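Local coordinates for putative uncharacterized protein PH0242 (Pyrococcus horikoshii, PDB 3VU1) that is a calcium-containing C-terminal globular domain of an archaeal AglB protein of the oligosaccharyltransferase family, at residues K271-P274 and G275-L279; I366-E369 and G370-G373. All coordinates share one frame; numbering follows the deposited sequence.

Contact 1. Residues K271-P274 and G275-L279; sequences KLSP and GKHTL
H277 reaches back to the loop that precedes its own strand, and its ring meets S273 and L272 by two kinds of interaction. The polar part lies at the ring edge. H277 NE2 donates to the carbonyl O of S273 at 2.6 Å, with an N-H...O angle of 153° and the acceptor close to the ring plane. S273 OG lies 3.2 Å from H277 NE2, where it accepts a weak, bent bond; its chi1 of 65°, with OG between the backbone N and the carbonyl carbon, carries the hydroxyl to the ring. OG also makes a weak hydrogen bond to P274 O, so serine adds two weak bonds to the main one. Histidine suits the site because its two nitrogens bridge a carbonyl and an acid, ND1 being hydrogen-bonded to D260 OD2 on strand 253-262. This is consistent with a doubly protonated ring whose charge D260 would offset, and the two bonds together fix the ring's rotation.

The setting is the entry into strand 275-285, an inner strand of an antiparallel sheet between 253-262 and 325-331, in the Peripheral 1 domain. G275 opens the strand with phi 112°, a backbone shape natural to glycine.

Apolar packing makes up the rest. L272 CD2 sits over one imidazole face, 4.0 Å from the H277 ring centroid and displaced toward the rim, in a CH-pi contact. L272 CD2 also touches L279 CD2 at 3.9 Å.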
# COMPACT_ATOMS: atom_id res chain seq x y z
N LYS A 271 -14.52 -6.93 -20.00
CA LYS A 271 -14.45 -8.36 -20.33
C LYS A 271 -13.62 -8.68 -21.59
O LYS A 271 -13.40 -7.82 -22.43
CB LYS A 271 -15.86 -8.95 -20.46
CG LYS A 271 -16.69 -8.82 -19.18
CD LYS A 271 -18.00 -9.59 -19.27
CE LYS A 271 -18.82 -9.52 -17.97
NZ LYS A 271 -19.54 -8.22 -17.83
N LEU A 272 -13.15 -9.92 -21.68
CA LEU A 272 -12.43 -10.43 -22.84
C LEU A 272 -13.08 -11.73 -23.36
O LEU A 272 -13.43 -12.62 -22.58
CB LEU A 272 -10.96 -10.70 -22.50
CG LEU A 272 -9.98 -9.54 -22.42
CD1 LEU A 272 -8.66 -10.02 -21.82
CD2 LEU A 272 -9.73 -8.90 -23.78
N SER A 273 -13.24 -11.83 -24.67
CA SER A 273 -13.78 -13.05 -25.31
C SER A 273 -12.69 -14.09 -25.43
O SER A 273 -11.53 -13.74 -25.58
CB SER A 273 -14.27 -12.71 -26.71
OG SER A 273 -13.18 -12.32 -27.54
N PRO A 274 -13.05 -15.38 -25.42
CA PRO A 274 -12.04 -16.38 -25.84
C PRO A 274 -11.64 -16.11 -27.30
O PRO A 274 -12.38 -15.43 -27.99
CB PRO A 274 -12.80 -17.72 -25.75
CG PRO A 274 -14.00 -17.44 -24.88
CD PRO A 274 -14.34 -15.98 -25.03
N GLY A 275 -10.51 -16.64 -27.76
CA GLY A 275 -10.00 -16.37 -29.10
C GLY A 275 -8.73 -15.54 -29.03
O GLY A 275 -8.25 -15.21 -27.92
N LYS A 276 -8.18 -15.18 -30.20
CA LYS A 276 -6.94 -14.39 -30.29
C LYS A 276 -7.12 -12.94 -29.90
O LYS A 276 -8.13 -12.32 -30.23
CB LYS A 276 -6.30 -14.47 -31.68
CG LYS A 276 -5.69 -15.82 -31.95
CD LYS A 276 -5.05 -15.96 -33.32
CE LYS A 276 -4.73 -17.44 -33.56
NZ LYS A 276 -3.76 -17.63 -34.69
N HIS A 277 -6.14 -12.39 -29.20
CA HIS A 277 -6.14 -10.98 -28.89
C HIS A 277 -4.75 -10.42 -28.98
O HIS A 277 -3.75 -11.12 -28.74
CB HIS A 277 -6.65 -10.75 -27.48
CG HIS A 277 -8.12 -11.03 -27.28
ND1 HIS A 277 -9.07 -10.06 -27.38
CD2 HIS A 277 -8.79 -12.21 -26.91
CE1 HIS A 277 -10.29 -10.59 -27.10
NE2 HIS A 277 -10.12 -11.90 -26.81
N THR A 278 -4.67 -9.15 -29.29
CA THR A 278 -3.44 -8.43 -29.09
C THR A 278 -3.76 -7.39 -28.04
O THR A 278 -4.67 -6.57 -28.22
CB THR A 278 -2.91 -7.84 -30.40
OG1 THR A 278 -2.37 -8.90 -31.17
CG2 THR A 278 -1.79 -6.84 -30.15
N LEU A 279 -3.02 -7.44 -26.94
CA LEU A 279 -3.34 -6.64 -25.76
C LEU A 279 -2.18 -5.74 -25.41
O LEU A 279 -1.00 -6.11 -25.58
CB LEU A 279 -3.65 -7.57 -24.59
CG LEU A 279 -4.75 -8.61 -24.75
CD1 LEU A 279 -4.76 -9.53 -23.54
CD2 LEU A 279 -6.11 -7.94 -24.93

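Contact 2. Residues I366-E369 and G370-G373; sequences IMRE and GESG
The backbone N of R368 donates to E371 OE1 at 3.1 Å, a nearly straight bond (163°) that brings the carboxylate back over the turn. The N-H comes from above the carboxylate plane. A second bond runs the other way, from E371 N to R368 O at 3.2 Å, and closes a type II beta turn from R368 to E371. R368 and E371 thus bind each other twice, E371 through its backbone N-H and its side-chain carboxylate. Its chain is extended beyond CG, giving it the length to span the turn.

G370 takes the third position of the turn, where the positive phi of 95° suits glycine: a side chain there would be jammed against the carbonyl O of E369. The other carboxylate oxygen, E371 OE2, lies beside the aliphatic part of R368 and is 3.9 Å from R368 NE. It approaches the guanidinium obliquely, with the two planes 54° apart, so the salt bridge is long and loose. The buried M367 bends at chi3, which brings M367 CE within 3.7 Å of S372 N; the flexible, unbranched thioether can follow the backbone there.

The E369 carboxylate accepts from I449 N and is hydrogen-bonded to S450 OG at the start of helix 448-460, where an acid suits the exposed N-H groups. The turn leads into strand 372-381, which pairs with 336-356 and 434-443, while M367 packs on V356 and M444.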
# COMPACT_ATOMS: atom_id res chain seq x y z
N ILE A 366 18.03 -11.95 13.97
CA ILE A 366 18.45 -13.32 14.02
C ILE A 366 19.88 -13.53 14.55
O ILE A 366 20.10 -14.41 15.38
CB ILE A 366 18.13 -13.95 12.63
CG1 ILE A 366 16.91 -14.83 12.75
CG2 ILE A 366 19.22 -14.84 12.08
CD1 ILE A 366 16.01 -14.48 13.92
N MET A 367 20.84 -12.72 14.10
CA MET A 367 22.25 -12.86 14.51
C MET A 367 22.99 -11.53 14.41
O MET A 367 22.70 -10.71 13.52
CB MET A 367 22.99 -13.84 13.63
CG MET A 367 22.40 -15.23 13.49
SD MET A 367 23.39 -16.18 12.32
CE MET A 367 24.68 -16.80 13.39
N ARG A 368 23.95 -11.32 15.32
CA ARG A 368 24.81 -10.13 15.25
C ARG A 368 25.98 -10.41 14.30
O ARG A 368 26.30 -11.58 14.05
CB ARG A 368 25.29 -9.66 16.62
CG ARG A 368 24.18 -9.24 17.55
CD ARG A 368 24.72 -8.60 18.81
NE ARG A 368 23.99 -9.08 19.99
CZ ARG A 368 23.76 -8.37 21.09
NH1 ARG A 368 24.19 -7.11 21.21
NH2 ARG A 368 23.08 -8.92 22.10
N GLU A 369 26.57 -9.36 13.75
CA GLU A 369 27.65 -9.54 12.77
C GLU A 369 28.81 -10.28 13.45
O GLU A 369 29.10 -10.01 14.63
CB GLU A 369 28.07 -8.21 12.11
CG GLU A 369 28.63 -7.15 13.05
CD GLU A 369 28.58 -5.74 12.47
OE1 GLU A 369 28.21 -5.55 11.29
OE2 GLU A 369 28.89 -4.79 13.20
N GLY A 370 29.43 -11.23 12.76
CA GLY A 370 30.46 -12.07 13.37
C GLY A 370 30.01 -13.42 13.93
O GLY A 370 30.77 -14.38 13.88
N GLU A 371 28.79 -13.50 14.46
CA GLU A 371 28.28 -14.72 15.12
C GLU A 371 28.19 -15.93 14.20
O GLU A 371 28.24 -15.77 12.99
CB GLU A 371 26.93 -14.46 15.77
CG GLU A 371 27.04 -13.57 17.00
CD GLU A 371 25.69 -13.12 17.55
OE1 GLU A 371 24.63 -13.69 17.16
OE2 GLU A 371 25.70 -12.19 18.38
N SER A 372 28.08 -17.13 14.77
CA SER A 372 28.02 -18.37 13.99
C SER A 372 27.12 -19.36 14.67
O SER A 372 26.87 -19.23 15.87
CB SER A 372 29.41 -18.97 13.83
OG SER A 372 30.27 -18.09 13.12
N GLY A 373 26.60 -20.35 13.91
CA GLY A 373 25.87 -21.48 14.53
C GLY A 373 24.69 -22.18 13.86
O GLY A 373 24.29 -21.86 12.75

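How the contacts relate
Contacts 1 and 2 are separate local contacts, the second a beta turn, with centres 54 Å apart and nearest atoms about 43 Å apart. They follow in series along the chain and fall in different domains, Peripheral 1 for 271-279 and Peripheral 2 for 366-373. Each leads from a loop into a strand of an antiparallel sheet, 275-285 in one case and 372-381 in the other, and glycine at positive phi occurs in both (G275; G370 and G373). Strand 275-285, which contact 1 opens, ends at A285, a residue of the calcium site with E76, H319 and E322. No residue of either contact belongs to that site.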